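Local coordinates for protein glycerophosphodiester phosphodiesterase (Parabacteroides distasonis, PDB 3NO3) that belongs to the glycerophosphodiester phosphodiesterase family, has a TIM-barrel fold and carries a bound magnesium ion, at residues 22-28 against 87-92; 49-53 against 82-88; 57-61 against 71-75. All blocks are in the same frame, centred on the assembly; numbering follows the deposited sequence.

Contact 1 (22-28 against 87-92); sequences NSIRSLE and QYLKRA
Tyr88 is the bump around which this interface is shaped. Helix 24-28 and helix 87-92 run nearly parallel, crossing at -28° with axes 10.3 Å apart; Ile24 lies across from Tyr88 (CA-CA 6.5 Å) and Leu27 across from Ala92 (CA-CA 7.4 Å). Such roughly parallel packing is what a TIM barrel expects of neighbouring outer helices, the first after strand 6-9 and the second reached by an excursion after strand 37-44. From an off-rotamer chi1 of -139°, the Tyr88 ring reaches across to the start of helix 24-28. Leu27 (t, p) covers one face, its CD2 4.2 Å from the ring centroid in a CH-pi contact, while Ile24 CD1 touches Tyr88 CD1 at 4.1 Å. The hydroxyl ends near the first turn, where Tyr88 OH lies 2.7 Å from Ser23 O, at most a weak hydrogen bond. Farther along, the small Ala92 offers a hollow for Leu27, with Leu27 CD2 4.0 Å from Ala92 CB. Asn22 adopts a left-handed helical conformation (57/41), which asparagine tolerates well, and leads into the N-cap Ser23. Ser23 and Ser26 form a capping box, Ser26 N to Ser23 OG 2.9 Å and Ser23 N to Ser26 OG 3.1 Å; these hydroxyls also bond Ala20 and Arg11, respectively. Beside the apolar seam, Arg91 lays CG 4.1 Å from Ile24 CG2 and forms a salt bridge, Arg91 NE 2.7 Å from Glu28 OE2.

Contact 2 (49-53 against 82-88); sequences VLVVY and LPTLEQY
Residues 50-52 are extended and meet 83-85 running the opposite way, just where the latter chain passes from an extended approach into a helix. Val51 and Thr84 make a single antiparallel bridge as a non-hydrogen-bonded pair, CA-CA 4.2 Å, flanked by two backbone bonds: Leu85 N to Leu50 O at 2.9 Å, almost linear, and Val52 N to Pro83 O at 3.0 Å. Pro83 (-78/141) loses nothing by lacking an NH, since it contributes its carbonyl. Water 1 extends the pairing by donating to Leu50 O (2.8 Å) and accepting from Glu86 N (3.1 Å), an amide of the first helical turn. Thr84 is the N-cap of that helix and forms a capping box with Gln87: Gln87 N to Thr84 OG1 is 3.0 Å and Thr84 N to Gln87 OE1 3.1 Å. In this TIM-barrel protein, strand 50-52 pairs with barrel strand 37-44, so its other edge receives the start of helix 85-94. Apolar side chains close the gaps. Branched Val52 (t) suits both its strand and its crowded setting: CG1 sits over a face of the Tyr88 ring, 4.3 Å from the centroid, a CH-pi contact, and Val52 CG2 is 4.1 Å from Tyr88 CB. Leu50 CD1 meets Leu85 CD2 at 3.6 Å. Leu82 (t, p) bends its end back so that its CD1 lies 4.0 Å from Tyr53 CB.

Contact 3 (57-61 against 71-75); sequences DIQGK and LKDLQ
Two tight turns face each other with their leucine and isoleucine side chains between them. Ile58 to Lys61 is a type I' turn closing a two-residue hairpin, with Ile58 N to Lys61 O and Lys61 N to Ile58 O both at 2.9 Å; Gln59 (53/43) and Gly60 (82/1) take the positive phi values it demands, easily met by glycine. Opposite, Leu71 to Leu74 is a type I turn, Leu74 N to Leu71 O 3.1 Å. Nearest CA atoms are Lys61-Leu71 at 7.5 Å and Gln59-Leu74 at 7.8 Å, so side chains must bridge the space. Ile58 (t, t) points across and sets CG2 3.8 Å from Leu74 CD1 and 3.9 Å from Leu71 CD2. Both leucines take the common m, t rotamer, which directs a methyl of each to the hairpin. Lys61 leaves chi1 at m, placing its CB 3.6 Å from Leu71 CD2, while its NZ reaches the carbonyl of Glu70. Gln59 (m, t) runs along the edge: NE2 donates to Gln75 O at 3.0 Å, and OE1 takes a bond from water 2 (2.6 Å), which accepts from Gln75 N (2.8 Å). These pieces belong to the excursion between barrel strand 37-44 and helix 85-94. Methyl packing thus holds the middle of a small, partly buried contact, while Gln59 satisfies backbone polar groups of Gln75 directly and through water 2.

The three contacts are nested along the chain, contact 3 within contact 2 and contact 2 within contact 1, with contact 3 on the outlying excursion, about 22 Å from the centre of the chain. Contacts 1 and 2, with centres about 9 Å apart, share Tyr88, whose ring has Leu27 on one face and Val52 on the opposite one. Contacts 2 and 3 (centres about 12 Å apart) join through Leu82 N and Leu74 O, 3.0 Å apart, probably hydrogen-bonded. Contact 1 and contact 3 do not touch. A magnesium ion, held by Glu39, Asp41 and Glu103, lies about 6 Å from the side chain of Asn22, which bonds Asp41, and about 9 Å from that of Val52.

Contact 1 (22-28 against 87-92)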
# COMPACT_ATOMS: atom_id res chain seq x y z
N ASN A 22 0.36 -6.14 8.95
CA ASN A 22 -0.39 -6.91 7.93
C ASN A 22 -1.41 -7.89 8.51
O ASN A 22 -1.55 -9.04 8.07
CB ASN A 22 0.59 -7.61 6.96
CG ASN A 22 1.16 -6.66 5.91
OD1 ASN A 22 0.41 -5.96 5.29
ND2 ASN A 22 2.47 -6.67 5.69
N SER A 23 -2.11 -7.43 9.55
CA SER A 23 -3.04 -8.27 10.32
C SER A 23 -4.46 -7.72 10.24
O SER A 23 -4.70 -6.57 9.82
CB SER A 23 -2.57 -8.34 11.78
OG SER A 23 -2.70 -7.10 12.45
N ILE A 24 -5.41 -8.54 10.66
CA ILE A 24 -6.80 -8.13 10.81
C ILE A 24 -6.87 -6.98 11.84
O ILE A 24 -7.48 -5.93 11.58
CB ILE A 24 -7.67 -9.31 11.23
CG1 ILE A 24 -7.71 -10.36 10.09
CG2 ILE A 24 -9.06 -8.79 11.76
CD1 ILE A 24 -8.35 -9.93 8.76
N ARG A 25 -6.13 -7.13 12.95
CA ARG A 25 -6.10 -6.12 13.99
C ARG A 25 -5.55 -4.79 13.46
O ARG A 25 -6.10 -3.76 13.78
CB ARG A 25 -5.27 -6.63 15.18
CG ARG A 25 -5.05 -5.70 16.34
CD ARG A 25 -6.24 -5.36 17.19
NE ARG A 25 -5.81 -5.02 18.56
CZ ARG A 25 -6.59 -4.54 19.54
NH1 ARG A 25 -6.06 -4.31 20.74
NH2 ARG A 25 -7.88 -4.29 19.34
N SER A 26 -4.49 -4.82 12.64
CA SER A 26 -3.90 -3.56 12.14
C SER A 26 -4.81 -2.81 11.16
O SER A 26 -4.87 -1.58 11.19
CB SER A 26 -2.47 -3.76 11.59
OG SER A 26 -2.41 -4.41 10.30
N LEU A 27 -5.53 -3.58 10.34
CA LEU A 27 -6.54 -3.05 9.45
C LEU A 27 -7.68 -2.41 10.29
O LEU A 27 -8.10 -1.29 9.98
CB LEU A 27 -7.10 -4.17 8.57
CG LEU A 27 -8.31 -3.84 7.69
CD1 LEU A 27 -7.98 -2.77 6.69
CD2 LEU A 27 -8.78 -5.12 7.05
N GLU A 28 -8.15 -3.12 11.31
CA GLU A 28 -9.21 -2.60 12.19
C GLU A 28 -8.79 -1.34 12.92
O GLU A 28 -9.55 -0.36 12.99
CB GLU A 28 -9.62 -3.65 13.23
CG GLU A 28 -10.34 -4.91 12.67
CD GLU A 28 -10.57 -6.01 13.73
OE1 GLU A 28 -9.88 -6.02 14.78
OE2 GLU A 28 -11.47 -6.87 13.50
N GLN A 87 -9.86 -13.15 3.28
CA GLN A 87 -10.18 -12.77 4.68
C GLN A 87 -9.96 -11.28 4.94
O GLN A 87 -10.75 -10.60 5.67
CB GLN A 87 -9.32 -13.56 5.66
CG GLN A 87 -9.76 -15.04 5.79
CD GLN A 87 -8.70 -15.95 6.31
OE1 GLN A 87 -7.61 -15.52 6.72
NE2 GLN A 87 -9.02 -17.24 6.35
N TYR A 88 -8.87 -10.76 4.39
CA TYR A 88 -8.49 -9.34 4.60
C TYR A 88 -9.56 -8.46 4.00
O TYR A 88 -10.03 -7.51 4.65
CB TYR A 88 -7.10 -9.03 4.00
CG TYR A 88 -6.24 -8.12 4.87
CD1 TYR A 88 -5.65 -8.62 6.02
CD2 TYR A 88 -6.04 -6.78 4.56
CE1 TYR A 88 -4.86 -7.81 6.85
CE2 TYR A 88 -5.24 -5.97 5.38
CZ TYR A 88 -4.65 -6.50 6.52
OH TYR A 88 -3.91 -5.67 7.35
N LEU A 89 -9.99 -8.81 2.78
CA LEU A 89 -11.04 -8.09 2.09
C LEU A 89 -12.43 -8.26 2.69
O LEU A 89 -13.19 -7.31 2.68
CB LEU A 89 -11.04 -8.47 0.60
CG LEU A 89 -9.70 -8.10 -0.08
CD1 LEU A 89 -9.79 -8.45 -1.56
CD2 LEU A 89 -9.25 -6.64 0.14
N LYS A 90 -12.75 -9.44 3.23
CA LYS A 90 -14.04 -9.63 3.88
C LYS A 90 -14.14 -8.67 5.08
O LYS A 90 -15.18 -8.04 5.31
CB LYS A 90 -14.21 -11.10 4.31
CG LYS A 90 -15.51 -11.47 5.05
CD LYS A 90 -15.67 -13.01 5.19
CE LYS A 90 -16.81 -13.45 6.11
NZ LYS A 90 -16.67 -12.96 7.53
N ARG A 91 -13.05 -8.53 5.83
CA ARG A 91 -13.04 -7.61 6.98
C ARG A 91 -13.10 -6.14 6.52
O ARG A 91 -13.88 -5.35 7.04
CB ARG A 91 -11.80 -7.85 7.87
CG ARG A 91 -11.77 -7.04 9.21
CD ARG A 91 -12.82 -7.51 10.18
NE ARG A 91 -13.03 -6.61 11.30
CZ ARG A 91 -13.90 -5.59 11.34
NH1 ARG A 91 -14.65 -5.23 10.29
NH2 ARG A 91 -14.01 -4.88 12.46
N ALA A 92 -12.31 -5.81 5.50
CA ALA A 92 -12.26 -4.45 4.94
C ALA A 92 -13.58 -3.99 4.38
O ALA A 92 -13.93 -2.80 4.52
CB ALA A 92 -11.18 -4.36 3.88

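Contact 2 (49-53 against 82-88)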
# COMPACT_ATOMS: atom_id res chain seq x y z
N VAL A 49 -3.09 -18.96 -4.43
CA VAL A 49 -3.84 -18.35 -3.34
C VAL A 49 -3.13 -17.05 -2.97
O VAL A 49 -1.89 -16.99 -2.83
CB VAL A 49 -3.97 -19.28 -2.14
CG1 VAL A 49 -4.74 -18.57 -0.95
CG2 VAL A 49 -4.64 -20.61 -2.52
N LEU A 50 -3.91 -15.98 -2.86
CA LEU A 50 -3.37 -14.69 -2.48
C LEU A 50 -3.38 -14.59 -0.95
O LEU A 50 -4.40 -14.80 -0.33
CB LEU A 50 -4.20 -13.55 -3.13
CG LEU A 50 -4.03 -13.45 -4.66
CD1 LEU A 50 -5.17 -12.67 -5.23
CD2 LEU A 50 -2.68 -12.79 -5.03
N VAL A 51 -2.25 -14.23 -0.37
CA VAL A 51 -2.09 -14.10 1.10
C VAL A 51 -1.43 -12.78 1.39
O VAL A 51 -0.81 -12.18 0.50
CB VAL A 51 -1.26 -15.26 1.68
CG1 VAL A 51 -1.97 -16.63 1.42
CG2 VAL A 51 0.20 -15.29 1.06
N VAL A 52 -1.50 -12.37 2.66
CA VAL A 52 -1.10 -11.05 3.09
C VAL A 52 0.08 -11.17 4.06
O VAL A 52 -0.05 -11.74 5.16
CB VAL A 52 -2.25 -10.29 3.76
CG1 VAL A 52 -1.80 -8.88 4.17
CG2 VAL A 52 -3.40 -10.17 2.79
N TYR A 53 1.25 -10.69 3.61
CA TYR A 53 2.50 -10.75 4.41
C TYR A 53 3.60 -9.93 3.73
O TYR A 53 3.65 -9.87 2.50
CB TYR A 53 2.97 -12.23 4.59
CG TYR A 53 3.93 -12.41 5.74
CD1 TYR A 53 3.48 -12.40 7.06
CD2 TYR A 53 5.29 -12.55 5.52
CE1 TYR A 53 4.33 -12.55 8.12
CE2 TYR A 53 6.19 -12.73 6.60
CZ TYR A 53 5.69 -12.71 7.90
OH TYR A 53 6.53 -12.86 8.95
N LEU A 82 -1.92 -16.52 9.44
CA LEU A 82 -1.60 -15.86 8.19
C LEU A 82 -2.88 -15.51 7.45
O LEU A 82 -3.63 -16.42 7.17
CB LEU A 82 -0.76 -16.78 7.30
CG LEU A 82 -0.35 -16.27 5.92
CD1 LEU A 82 0.55 -15.03 6.05
CD2 LEU A 82 0.33 -17.41 5.14
N PRO A 83 -3.15 -14.21 7.13
CA PRO A 83 -4.44 -13.94 6.47
C PRO A 83 -4.42 -14.30 4.99
O PRO A 83 -3.42 -14.04 4.30
CB PRO A 83 -4.59 -12.41 6.61
CG PRO A 83 -3.69 -12.00 7.68
CD PRO A 83 -2.53 -12.96 7.59
N THR A 84 -5.51 -14.84 4.50
CA THR A 84 -5.74 -14.84 3.04
C THR A 84 -6.15 -13.43 2.68
O THR A 84 -6.67 -12.67 3.52
CB THR A 84 -6.80 -15.85 2.58
OG1 THR A 84 -8.06 -15.51 3.17
CG2 THR A 84 -6.42 -17.31 2.98
N LEU A 85 -5.93 -13.07 1.42
CA LEU A 85 -6.43 -11.81 0.90
C LEU A 85 -7.94 -11.77 1.01
O LEU A 85 -8.51 -10.75 1.40
CB LEU A 85 -6.02 -11.58 -0.57
CG LEU A 85 -6.59 -10.29 -1.22
CD1 LEU A 85 -6.07 -9.02 -0.42
CD2 LEU A 85 -6.23 -10.24 -2.79
N GLU A 86 -8.60 -12.89 0.70
CA GLU A 86 -10.03 -12.97 0.86
C GLU A 86 -10.49 -12.59 2.26
O GLU A 86 -11.45 -11.83 2.39
CB GLU A 86 -10.53 -14.37 0.56
CG GLU A 86 -12.05 -14.55 0.62
CD GLU A 86 -12.50 -16.00 0.46
OE1 GLU A 86 -11.75 -16.94 0.88
OE2 GLU A 86 -13.66 -16.19 -0.07
N GLN A 87 -9.86 -13.15 3.28
CA GLN A 87 -10.18 -12.77 4.68
C GLN A 87 -9.96 -11.28 4.94
O GLN A 87 -10.75 -10.60 5.67
CB GLN A 87 -9.32 -13.56 5.66
CG GLN A 87 -9.76 -15.04 5.79
CD GLN A 87 -8.70 -15.95 6.31
OE1 GLN A 87 -7.61 -15.52 6.72
NE2 GLN A 87 -9.02 -17.24 6.35
N TYR A 88 -8.87 -10.76 4.39
CA TYR A 88 -8.49 -9.34 4.60
C TYR A 88 -9.56 -8.46 4.00
O TYR A 88 -10.03 -7.51 4.65
CB TYR A 88 -7.10 -9.03 4.00
CG TYR A 88 -6.24 -8.12 4.87
CD1 TYR A 88 -5.65 -8.62 6.02
CD2 TYR A 88 -6.04 -6.78 4.56
CE1 TYR A 88 -4.86 -7.81 6.85
CE2 TYR A 88 -5.24 -5.97 5.38
CZ TYR A 88 -4.65 -6.50 6.52
OH TYR A 88 -3.91 -5.67 7.35
O HOH W 1 -7.07 -15.03 -0.98

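Contact 3 (57-61 against 71-75)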
# COMPACT_ATOMS: atom_id res chain seq x y z
N ASP A 57 9.73 -14.55 2.84
CA ASP A 57 9.86 -15.80 3.59
C ASP A 57 9.20 -15.61 4.95
O ASP A 57 9.40 -14.58 5.57
CB ASP A 57 11.33 -16.14 3.79
CG ASP A 57 12.09 -16.22 2.49
OD1 ASP A 57 12.02 -17.30 1.87
OD2 ASP A 57 12.69 -15.21 2.04
N ILE A 58 8.45 -16.61 5.39
CA ILE A 58 7.78 -16.61 6.68
C ILE A 58 8.20 -17.88 7.40
O ILE A 58 7.92 -18.98 6.93
CB ILE A 58 6.21 -16.46 6.55
CG1 ILE A 58 5.55 -16.50 7.97
CG2 ILE A 58 5.62 -17.48 5.57
CD1 ILE A 58 4.03 -16.34 7.98
N GLN A 59 8.92 -17.74 8.51
CA GLN A 59 9.31 -18.87 9.35
C GLN A 59 10.04 -19.98 8.52
O GLN A 59 9.76 -21.16 8.66
CB GLN A 59 8.10 -19.39 10.14
CG GLN A 59 7.64 -18.32 11.18
CD GLN A 59 6.21 -18.48 11.62
OE1 GLN A 59 5.78 -19.60 11.96
NE2 GLN A 59 5.47 -17.36 11.69
N GLY A 60 10.94 -19.55 7.65
CA GLY A 60 11.71 -20.45 6.79
C GLY A 60 11.01 -20.92 5.53
O GLY A 60 11.62 -21.69 4.77
N LYS A 61 9.77 -20.49 5.28
CA LYS A 61 9.00 -20.90 4.09
C LYS A 61 8.94 -19.76 3.08
O LYS A 61 8.51 -18.67 3.42
CB LYS A 61 7.60 -21.32 4.50
CG LYS A 61 7.63 -22.50 5.51
CD LYS A 61 6.67 -23.60 5.18
CE LYS A 61 6.61 -24.69 6.32
NZ LYS A 61 5.26 -25.41 6.38
N LEU A 71 1.50 -23.14 4.43
CA LEU A 71 1.60 -21.85 5.11
C LEU A 71 0.44 -21.51 6.07
O LEU A 71 0.58 -20.58 6.88
CB LEU A 71 1.66 -20.72 4.06
CG LEU A 71 2.78 -20.80 3.01
CD1 LEU A 71 2.47 -19.76 1.95
CD2 LEU A 71 4.18 -20.59 3.62
N LYS A 72 -0.67 -22.22 5.93
CA LYS A 72 -1.96 -21.72 6.46
C LYS A 72 -2.11 -21.59 7.94
O LYS A 72 -2.95 -20.82 8.39
CB LYS A 72 -3.13 -22.56 5.96
CG LYS A 72 -3.21 -24.02 6.40
CD LYS A 72 -4.39 -24.75 5.62
CE LYS A 72 -4.83 -26.06 6.27
NZ LYS A 72 -3.74 -26.79 6.93
N ASP A 73 -1.35 -22.41 8.67
CA ASP A 73 -1.41 -22.41 10.09
C ASP A 73 -0.27 -21.62 10.75
O ASP A 73 -0.25 -21.54 11.97
CB ASP A 73 -1.47 -23.86 10.59
CG ASP A 73 -2.79 -24.55 10.21
OD1 ASP A 73 -3.89 -23.91 10.27
OD2 ASP A 73 -2.70 -25.73 9.83
N LEU A 74 0.61 -20.99 9.97
CA LEU A 74 1.66 -20.14 10.52
C LEU A 74 1.05 -18.88 11.14
O LEU A 74 0.06 -18.37 10.64
CB LEU A 74 2.70 -19.78 9.46
CG LEU A 74 3.47 -20.93 8.75
CD1 LEU A 74 4.43 -20.34 7.72
CD2 LEU A 74 4.21 -21.83 9.75
N GLN A 75 1.62 -18.42 12.26
CA GLN A 75 1.05 -17.32 13.04
C GLN A 75 1.82 -16.02 12.92
O GLN A 75 3.03 -16.04 12.74
CB GLN A 75 0.92 -17.71 14.52
CG GLN A 75 -0.30 -18.57 14.78
CD GLN A 75 -0.31 -19.12 16.19
OE1 GLN A 75 -0.47 -18.38 17.17
NE2 GLN A 75 -0.13 -20.43 16.28
O HOH W 2 3.71 -19.77 13.53